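Local coordinates for cryptochrome DASH, chloroplastic/mitochondrial (Arabidopsis thaliana, PDB 2J4D), which repairs cyclobutane pyrimidine dimers in single-stranded DNA as a photolyase, binds FAD and a folate light antenna, and may also act as a blue-light photoreceptor, at residues D2-V7 against Q240-G245; V34-K39 against K60-S65; G278-D283 against G461-F466. All blocks are in the same frame, centred on the assembly; numbering follows the deposited sequence.

Contact 1 (D2-V7 against Q240-G245)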
loop_
_atom_site.group_PDB
_atom_site.type_symbol
_atom_site.label_atom_id
_atom_site.label_comp_id
_atom_site.label_asym_id
_atom_site.label_seq_id
_atom_site.Cartn_x
_atom_site.Cartn_y
_atom_site.Cartn_z
ATOM N N ASP A 2 -0.859 -25.141 9.490
ATOM C CA ASP A 2 -0.918 -25.372 8.017
ATOM C C ASP A 2 0.326 -24.777 7.360
ATOM O O ASP A 2 1.301 -24.450 8.039
ATOM C CB ASP A 2 -2.177 -24.726 7.424
ATOM C CG ASP A 2 -2.559 -25.322 6.078
ATOM O OD1 ASP A 2 -3.078 -26.459 6.057
ATOM O OD2 ASP A 2 -2.330 -24.663 5.041
ATOM N N HIS A 3 0.293 -24.628 6.041
ATOM C CA HIS A 3 1.438 -24.088 5.321
ATOM C C HIS A 3 1.284 -22.636 4.921
ATOM O O HIS A 3 0.316 -21.966 5.279
ATOM C CB HIS A 3 1.707 -24.913 4.065
ATOM C CG HIS A 3 1.914 -26.366 4.339
ATOM N ND1 HIS A 3 2.882 -26.827 5.205
ATOM C CD2 HIS A 3 1.262 -27.462 3.886
ATOM C CE1 HIS A 3 2.817 -28.144 5.274
ATOM N NE2 HIS A 3 1.841 -28.555 4.484
ATOM N N ILE A 4 2.272 -22.154 4.182
ATOM C CA ILE A 4 2.244 -20.792 3.703
ATOM C C ILE A 4 1.410 -20.802 2.437
ATOM O O ILE A 4 1.534 -21.696 1.603
ATOM C CB ILE A 4 3.668 -20.268 3.413
ATOM C CG1 ILE A 4 4.505 -21.368 2.756
ATOM C CG2 ILE A 4 4.310 -19.777 4.707
ATOM C CD1 ILE A 4 6.000 -21.089 2.733
ATOM N N HIS A 5 0.531 -19.817 2.323
ATOM C CA HIS A 5 -0.335 -19.693 1.165
ATOM C C HIS A 5 0.183 -18.530 0.337
ATOM O O HIS A 5 0.157 -17.388 0.788
ATOM C CB HIS A 5 -1.759 -19.415 1.631
ATOM C CG HIS A 5 -2.193 -20.292 2.763
ATOM N ND1 HIS A 5 -2.833 -19.803 3.883
ATOM C CD2 HIS A 5 -2.050 -21.624 2.961
ATOM C CE1 HIS A 5 -3.062 -20.797 4.724
ATOM N NE2 HIS A 5 -2.597 -21.911 4.188
ATOM N N ARG A 6 0.690 -18.830 -0.855
ATOM C CA ARG A 6 1.193 -17.791 -1.745
ATOM C C ARG A 6 0.021 -16.934 -2.206
ATOM O O ARG A 6 -1.045 -17.459 -2.516
ATOM C CB ARG A 6 1.837 -18.398 -2.995
ATOM C CG ARG A 6 3.298 -18.784 -2.878
ATOM C CD ARG A 6 3.881 -18.991 -4.279
ATOM N NE ARG A 6 5.122 -18.240 -4.473
ATOM C CZ ARG A 6 5.492 -17.691 -5.627
ATOM N NH1 ARG A 6 4.716 -17.804 -6.697
ATOM N NH2 ARG A 6 6.636 -17.022 -5.715
ATOM N N VAL A 7 0.209 -15.620 -2.246
ATOM C CA VAL A 7 -0.841 -14.734 -2.743
ATOM C C VAL A 7 -0.166 -13.915 -3.827
ATOM O O VAL A 7 0.773 -13.171 -3.544
ATOM C CB VAL A 7 -1.379 -13.770 -1.666
ATOM C CG1 VAL A 7 -2.568 -12.958 -2.240
ATOM C CG2 VAL A 7 -1.815 -14.543 -0.436
ATOM N N GLN A 240 13.912 -11.811 6.306
ATOM C CA GLN A 240 12.931 -12.555 7.078
ATOM C C GLN A 240 12.005 -13.211 6.069
ATOM O O GLN A 240 11.618 -12.590 5.082
ATOM C CB GLN A 240 12.130 -11.614 7.980
ATOM C CG GLN A 240 11.215 -12.328 8.962
ATOM C CD GLN A 240 10.402 -11.358 9.796
ATOM O OE1 GLN A 240 10.920 -10.343 10.263
ATOM N NE2 GLN A 240 9.125 -11.672 9.997
ATOM N N GLU A 241 11.666 -14.473 6.287
ATOM C CA GLU A 241 10.763 -15.137 5.363
ATOM C C GLU A 241 9.473 -15.436 6.109
ATOM O O GLU A 241 9.455 -15.480 7.337
ATOM C CB GLU A 241 11.389 -16.428 4.828
ATOM C CG GLU A 241 12.703 -16.220 4.054
ATOM C CD GLU A 241 12.607 -15.171 2.933
ATOM O OE1 GLU A 241 11.514 -14.995 2.363
ATOM O OE2 GLU A 241 13.633 -14.527 2.605
ATOM N N VAL A 242 8.393 -15.607 5.360
ATOM C CA VAL A 242 7.089 -15.904 5.941
ATOM C C VAL A 242 7.067 -17.380 6.310
ATOM O O VAL A 242 7.230 -18.245 5.454
ATOM C CB VAL A 242 5.964 -15.605 4.930
ATOM C CG1 VAL A 242 4.605 -16.021 5.497
ATOM C CG2 VAL A 242 5.970 -14.118 4.598
ATOM N N THR A 243 6.861 -17.661 7.587
ATOM C CA THR A 243 6.845 -19.034 8.068
ATOM C C THR A 243 5.462 -19.686 8.014
ATOM O O THR A 243 5.354 -20.890 7.787
ATOM C CB THR A 243 7.384 -19.084 9.508
ATOM O OG1 THR A 243 6.645 -18.166 10.321
ATOM C CG2 THR A 243 8.851 -18.679 9.539
ATOM N N ARG A 244 4.416 -18.887 8.218
ATOM C CA ARG A 244 3.035 -19.378 8.210
ATOM C C ARG A 244 2.115 -18.359 7.565
ATOM O O ARG A 244 2.465 -17.188 7.460
ATOM C CB ARG A 244 2.517 -19.575 9.630
ATOM C CG ARG A 244 3.389 -20.365 10.563
ATOM C CD ARG A 244 2.598 -20.610 11.837
ATOM N NE ARG A 244 1.366 -21.325 11.524
ATOM C CZ ARG A 244 0.316 -21.408 12.331
ATOM N NH1 ARG A 244 0.338 -20.813 13.514
ATOM N NH2 ARG A 244 -0.748 -22.101 11.954
ATOM N N GLY A 245 0.926 -18.805 7.167
ATOM C CA GLY A 245 -0.047 -17.901 6.576
ATOM C C GLY A 245 0.232 -17.407 5.170
ATOM O O GLY A 245 0.896 -18.067 4.381
#
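One backbone hydrogen bond joins the N-terminal strand to G245. H5 N donates to G245 O over 2.7 Å with an N-H...O angle of 161°. The donor stands above the carbonyl plane. The same oxygen takes a CA-H...O contact from I4 CA at 3.1 Å. G245 N is buried without a partner. The positive phi of G245, 73°, favours glycine.

The apolar part rests on I4. Its CG2, anti to the carbonyl carbon, reaches the loop backbone and lies 3.4 Å from both V242 O and T243 O. The same methyl meets V242 CG1 at 3.8 Å.

D2, though poorly ordered, folds back on its own segment. Its OD2 accepts from H3 N at 2.8 Å and from H5 NE2 at 2.9 Å, and both donors lie above the carboxylate plane. The carboxylate oxygen lies in the plane of the H5 ring, so this His-carboxylate bond would help to hold the ring's rotation.

R244 turns its guanidinium to F466, where NH1 bonds to the backbone oxygen. Strand 4-7 continues the pairing with strand 245-248 in a two-stranded parallel sheet. Helices 92-111 and 374-386 pack on V242, and helix 462-467 lies beside D2 and R244.

Contact 2 (V34-K39 against K60-S65)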
loop_
_atom_site.group_PDB
_atom_site.type_symbol
_atom_site.label_atom_id
_atom_site.label_comp_id
_atom_site.label_asym_id
_atom_site.label_seq_id
_atom_site.Cartn_x
_atom_site.Cartn_y
_atom_site.Cartn_z
ATOM N N VAL A 34 1.796 9.755 -32.195
ATOM C CA VAL A 34 2.811 10.371 -31.346
ATOM C C VAL A 34 4.169 10.365 -32.022
ATOM O O VAL A 34 4.702 9.314 -32.390
ATOM C CB VAL A 34 2.888 9.711 -29.950
ATOM C CG1 VAL A 34 2.614 8.250 -30.069
ATOM C CG2 VAL A 34 4.250 9.989 -29.305
ATOM N N LYS A 35 4.691 11.577 -32.207
ATOM C CA LYS A 35 5.985 11.818 -32.840
ATOM C C LYS A 35 7.023 12.022 -31.741
ATOM O O LYS A 35 6.879 12.909 -30.900
ATOM C CB LYS A 35 5.918 13.071 -33.718
ATOM C CG LYS A 35 5.590 14.357 -32.948
ATOM C CD LYS A 35 4.085 14.636 -32.862
ATOM C CE LYS A 35 3.586 14.759 -31.422
ATOM N NZ LYS A 35 3.086 13.460 -30.890
ATOM N N ARG A 36 8.077 11.218 -31.760
ATOM C CA ARG A 36 9.105 11.324 -30.741
ATOM C C ARG A 36 10.417 11.886 -31.268
ATOM O O ARG A 36 11.282 12.293 -30.491
ATOM C CB ARG A 36 9.339 9.945 -30.132
ATOM C CG ARG A 36 8.056 9.267 -29.714
ATOM C CD ARG A 36 8.378 8.007 -28.983
ATOM N NE ARG A 36 9.153 8.298 -27.788
ATOM C CZ ARG A 36 10.120 7.519 -27.322
ATOM N NH1 ARG A 36 10.438 6.397 -27.952
ATOM N NH2 ARG A 36 10.765 7.850 -26.211
ATOM N N LYS A 37 10.552 11.931 -32.590
ATOM C CA LYS A 37 11.766 12.426 -33.237
ATOM C C LYS A 37 12.242 13.795 -32.743
ATOM O O LYS A 37 11.497 14.776 -32.753
ATOM C CB LYS A 37 11.555 12.458 -34.756
ATOM C CG LYS A 37 12.802 12.136 -35.562
ATOM C CD LYS A 37 12.460 11.668 -36.977
ATOM C CE LYS A 37 11.730 10.320 -36.977
ATOM N NZ LYS A 37 11.565 9.754 -38.352
ATOM N N GLY A 38 13.497 13.833 -32.299
ATOM C CA GLY A 38 14.101 15.060 -31.814
ATOM C C GLY A 38 13.711 15.539 -30.425
ATOM O O GLY A 38 14.212 16.572 -29.976
ATOM N N LYS A 39 12.844 14.808 -29.725
ATOM C CA LYS A 39 12.418 15.254 -28.399
ATOM C C LYS A 39 13.436 15.064 -27.274
ATOM O O LYS A 39 13.218 15.514 -26.145
ATOM C CB LYS A 39 11.070 14.621 -28.044
ATOM C CG LYS A 39 9.942 15.205 -28.889
ATOM C CD LYS A 39 8.566 14.755 -28.459
ATOM C CE LYS A 39 7.507 15.449 -29.301
ATOM N NZ LYS A 39 6.132 15.028 -28.938
ATOM N N LYS A 60 3.689 9.958 -20.271
ATOM C CA LYS A 60 4.105 11.330 -20.566
ATOM C C LYS A 60 5.590 11.416 -20.896
ATOM O O LYS A 60 6.010 12.226 -21.736
ATOM C CB LYS A 60 3.760 12.247 -19.388
ATOM C CG LYS A 60 4.108 13.722 -19.594
ATOM C CD LYS A 60 3.525 14.298 -20.883
ATOM C CE LYS A 60 3.579 15.827 -20.899
ATOM N NZ LYS A 60 2.263 16.445 -20.541
ATOM N N ALA A 61 6.384 10.581 -20.238
ATOM C CA ALA A 61 7.824 10.548 -20.476
ATOM C C ALA A 61 8.086 10.064 -21.904
ATOM O O ALA A 61 8.880 10.648 -22.648
ATOM C CB ALA A 61 8.488 9.613 -19.486
ATOM N N TRP A 62 7.402 8.992 -22.278
ATOM C CA TRP A 62 7.542 8.407 -23.602
ATOM C C TRP A 62 7.090 9.343 -24.715
ATOM O O TRP A 62 7.773 9.490 -25.725
ATOM C CB TRP A 62 6.736 7.111 -23.671
ATOM C CG TRP A 62 6.642 6.516 -25.041
ATOM C CD1 TRP A 62 7.615 5.829 -25.712
ATOM C CD2 TRP A 62 5.500 6.540 -25.901
ATOM N NE1 TRP A 62 7.144 5.419 -26.939
ATOM C CE2 TRP A 62 5.850 5.844 -27.081
ATOM C CE3 TRP A 62 4.213 7.083 -25.790
ATOM C CZ2 TRP A 62 4.957 5.676 -28.144
ATOM C CZ3 TRP A 62 3.323 6.915 -26.851
ATOM C CH2 TRP A 62 3.703 6.217 -28.010
ATOM N N SER A 63 5.947 9.987 -24.525
ATOM C CA SER A 63 5.406 10.865 -25.551
ATOM C C SER A 63 6.098 12.218 -25.670
ATOM O O SER A 63 5.865 12.950 -26.627
ATOM C CB SER A 63 3.904 11.075 -25.329
ATOM O OG SER A 63 3.659 11.698 -24.085
ATOM N N SER A 64 6.961 12.547 -24.716
ATOM C CA SER A 64 7.649 13.828 -24.771
ATOM C C SER A 64 9.161 13.687 -24.931
ATOM O O SER A 64 9.912 14.620 -24.641
ATOM C CB SER A 64 7.335 14.630 -23.510
ATOM O OG SER A 64 7.890 14.009 -22.370
ATOM N N SER A 65 9.604 12.528 -25.402
ATOM C CA SER A 65 11.027 12.264 -25.584
ATOM C C SER A 65 11.249 11.297 -26.741
ATOM O O SER A 65 10.291 10.794 -27.329
ATOM C CB SER A 65 11.598 11.617 -24.327
ATOM O OG SER A 65 11.102 10.290 -24.203
HETATM O O HOH W 1 12.861 14.896 -23.419
HETATM O O HOH W 2 10.774 17.180 -25.457
#
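Hydrogen bonds from two basic side chains tie the loop leading into strand 41-46, central in the five-stranded parallel sheet of the N-terminal alpha/beta domain, to the end of the next helix, 56-63. R36 NE donates to W62 O at 2.8 Å, in the carbonyl plane, and more weakly to S65 O. R36 NH2 reaches S65 OG at 3.2 Å, almost in the guanidinium plane. S65 OG in turn donates to A61 O. R36 NH1 bonds to G218 O of another loop. The extended K39 chain brings NZ to S63 O at 3.1 Å, nearly along the C=O axis. One water bridges K39 O and S64 O; a second lies close to both.

The R36 chain, bent at chi3 (61°), crosses the indole of W62 at about a right angle. Its CD sits over the five-membered ring, a CH-pi contact 3.9 Å from the centroid. W62 CD1 lies 3.4 Å above the centre of the guanidinium, with the planes 30° apart. V34, poorly ordered, places CG2 over the indole face.

A type II turn brings R36 and K39 to the same helix end. The carbonyls of W62 and S63 lie there, and its partial negative charge probably suits two cationic side chains.

Contact 3 (G278-D283 against G461-F466)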
loop_
_atom_site.group_PDB
_atom_site.type_symbol
_atom_site.label_atom_id
_atom_site.label_comp_id
_atom_site.label_asym_id
_atom_site.label_seq_id
_atom_site.Cartn_x
_atom_site.Cartn_y
_atom_site.Cartn_z
ATOM N N GLY A 278 -13.854 -11.038 7.295
ATOM C CA GLY A 278 -13.192 -12.254 7.735
ATOM C C GLY A 278 -11.785 -11.905 8.193
ATOM O O GLY A 278 -11.341 -10.766 8.020
ATOM N N MET A 279 -11.076 -12.866 8.777
ATOM C CA MET A 279 -9.720 -12.600 9.247
ATOM C C MET A 279 -8.757 -13.706 8.852
ATOM O O MET A 279 -7.542 -13.506 8.835
ATOM C CB MET A 279 -9.701 -12.446 10.770
ATOM C CG MET A 279 -10.559 -11.310 11.307
ATOM S SD MET A 279 -10.322 -11.039 13.083
ATOM C CE MET A 279 -11.283 -12.411 13.731
ATOM N N LEU A 280 -9.307 -14.867 8.520
ATOM C CA LEU A 280 -8.496 -16.016 8.163
ATOM C C LEU A 280 -8.507 -16.368 6.677
ATOM O O LEU A 280 -9.567 -16.540 6.081
ATOM C CB LEU A 280 -8.972 -17.225 8.975
ATOM C CG LEU A 280 -8.129 -18.498 8.962
ATOM C CD1 LEU A 280 -6.757 -18.222 9.575
ATOM C CD2 LEU A 280 -8.861 -19.580 9.752
ATOM N N GLY A 281 -7.322 -16.476 6.086
ATOM C CA GLY A 281 -7.236 -16.861 4.689
ATOM C C GLY A 281 -7.266 -15.771 3.636
ATOM O O GLY A 281 -7.718 -14.659 3.884
ATOM N N PRO A 282 -6.790 -16.086 2.426
ATOM C CA PRO A 282 -6.735 -15.167 1.289
ATOM C C PRO A 282 -8.086 -14.862 0.659
ATOM O O PRO A 282 -8.303 -13.766 0.151
ATOM C CB PRO A 282 -5.810 -15.891 0.316
ATOM C CG PRO A 282 -6.145 -17.334 0.567
ATOM C CD PRO A 282 -6.189 -17.388 2.077
ATOM N N ASP A 283 -8.991 -15.835 0.719
ATOM C CA ASP A 283 -10.317 -15.727 0.122
ATOM C C ASP A 283 -11.311 -14.670 0.600
ATOM O O ASP A 283 -12.127 -14.219 -0.196
ATOM C CB ASP A 283 -11.020 -17.093 0.198
ATOM C CG ASP A 283 -10.559 -18.059 -0.879
ATOM O OD1 ASP A 283 -9.479 -17.853 -1.469
ATOM O OD2 ASP A 283 -11.284 -19.047 -1.130
ATOM N N GLY A 461 -13.556 -19.573 17.066
ATOM C CA GLY A 461 -12.183 -19.412 17.516
ATOM C C GLY A 461 -11.221 -19.986 16.498
ATOM O O GLY A 461 -10.059 -20.258 16.798
ATOM N N GLU A 462 -11.714 -20.170 15.282
ATOM C CA GLU A 462 -10.912 -20.718 14.198
ATOM C C GLU A 462 -9.685 -19.841 13.918
ATOM O O GLU A 462 -8.582 -20.347 13.697
ATOM C CB GLU A 462 -11.768 -20.815 12.936
ATOM C CG GLU A 462 -11.412 -21.962 12.022
ATOM C CD GLU A 462 -11.760 -23.302 12.639
ATOM O OE1 GLU A 462 -12.939 -23.496 13.006
ATOM O OE2 GLU A 462 -10.861 -24.162 12.759
ATOM N N TYR A 463 -9.880 -18.524 13.929
ATOM C CA TYR A 463 -8.782 -17.597 13.655
ATOM C C TYR A 463 -7.710 -17.595 14.742
ATOM O O TYR A 463 -6.532 -17.783 14.451
ATOM C CB TYR A 463 -9.313 -16.168 13.460
ATOM C CG TYR A 463 -8.213 -15.131 13.300
ATOM C CD1 TYR A 463 -7.475 -15.038 12.117
ATOM C CD2 TYR A 463 -7.879 -14.279 14.350
ATOM C CE1 TYR A 463 -6.428 -14.122 11.989
ATOM C CE2 TYR A 463 -6.832 -13.357 14.232
ATOM C CZ TYR A 463 -6.114 -13.288 13.050
ATOM O OH TYR A 463 -5.074 -12.394 12.943
ATOM N N VAL A 464 -8.100 -17.377 15.991
ATOM C CA VAL A 464 -7.103 -17.360 17.052
ATOM C C VAL A 464 -6.400 -18.711 17.194
ATOM O O VAL A 464 -5.220 -18.766 17.543
ATOM C CB VAL A 464 -7.711 -16.935 18.404
ATOM C CG1 VAL A 464 -8.315 -15.551 18.270
ATOM C CG2 VAL A 464 -8.759 -17.936 18.865
ATOM N N ALA A 465 -7.114 -19.791 16.893
ATOM C CA ALA A 465 -6.553 -21.142 16.991
ATOM C C ALA A 465 -5.490 -21.393 15.926
ATOM O O ALA A 465 -4.505 -22.100 16.164
ATOM C CB ALA A 465 -7.668 -22.187 16.865
ATOM N N PHE A 466 -5.694 -20.828 14.743
ATOM C CA PHE A 466 -4.734 -21.000 13.668
ATOM C C PHE A 466 -3.410 -20.336 14.039
ATOM O O PHE A 466 -2.338 -20.906 13.826
ATOM C CB PHE A 466 -5.273 -20.394 12.361
ATOM C CG PHE A 466 -4.271 -20.385 11.242
ATOM C CD1 PHE A 466 -3.450 -19.279 11.032
ATOM C CD2 PHE A 466 -4.110 -21.504 10.428
ATOM C CE1 PHE A 466 -2.477 -19.288 10.032
ATOM C CE2 PHE A 466 -3.139 -21.527 9.421
ATOM C CZ PHE A 466 -2.319 -20.415 9.222
#
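A Met-aromatic contact joins the loop between helices 272-275 and 289-293 to the first turn of helix 462-467, in the FAD-binding part of the photolyase fold. M279 lies across one face of the Y463 ring, and the two side chains cross at about a right angle. SD stands 4.5 Å from the ring centroid, 19° off the ring normal. CB makes a CH-pi contact over the same face, 3.9 Å from the centroid. The M279 chain bends at chi3 (-77°), which brings CE back to Y463 CD2 at 3.9 Å. M279 O approaches Y463 CE1 at 3.4 Å.

L280, the next residue of the loop, packs beside the helix. Its CG is anti to the backbone N (chi1 -170°). CD1 packs on F466 CG at 3.7 Å, while CD2 lies 4.0 Å from E462 O. L280 CB also touches Y463 CD1 at 4.1 Å. L280 thus spans the first turn, from E462 to F466, its two methyls on different residues. The contact is apolar, and the hydroxyl of Y463 is hydrogen-bonded elsewhere, to E382 OE1.

M279 is about 4 Å from R392, a probable ATP-binding residue by similarity, measured between side chains. G461 is the N-cap of the helix, and D458 accepts from the backbone N of Y463 and V464. Helix 374-386 packs against both M279 and Y463.

Contacts 1 and 3 are neighbours, with centres 14 Å apart. Helix 462-467 belongs to contact 3 and flanks contact 1, and the two touch through R244, D2 and F466. Contact 1 lies at the surface; contacts 2 and 3 are partly buried, and none is a core contact. Contact 2 stands apart, about 44 Å from contact 1 and 51 Å from contact 3 between centres, in the alpha/beta part of the fold. Their chemistry differs accordingly. Contact 1 combines one backbone bond with the packing of I4 on a loop, contact 2 relies on basic side chains at a helix end, and contact 3 on apolar and aromatic packing.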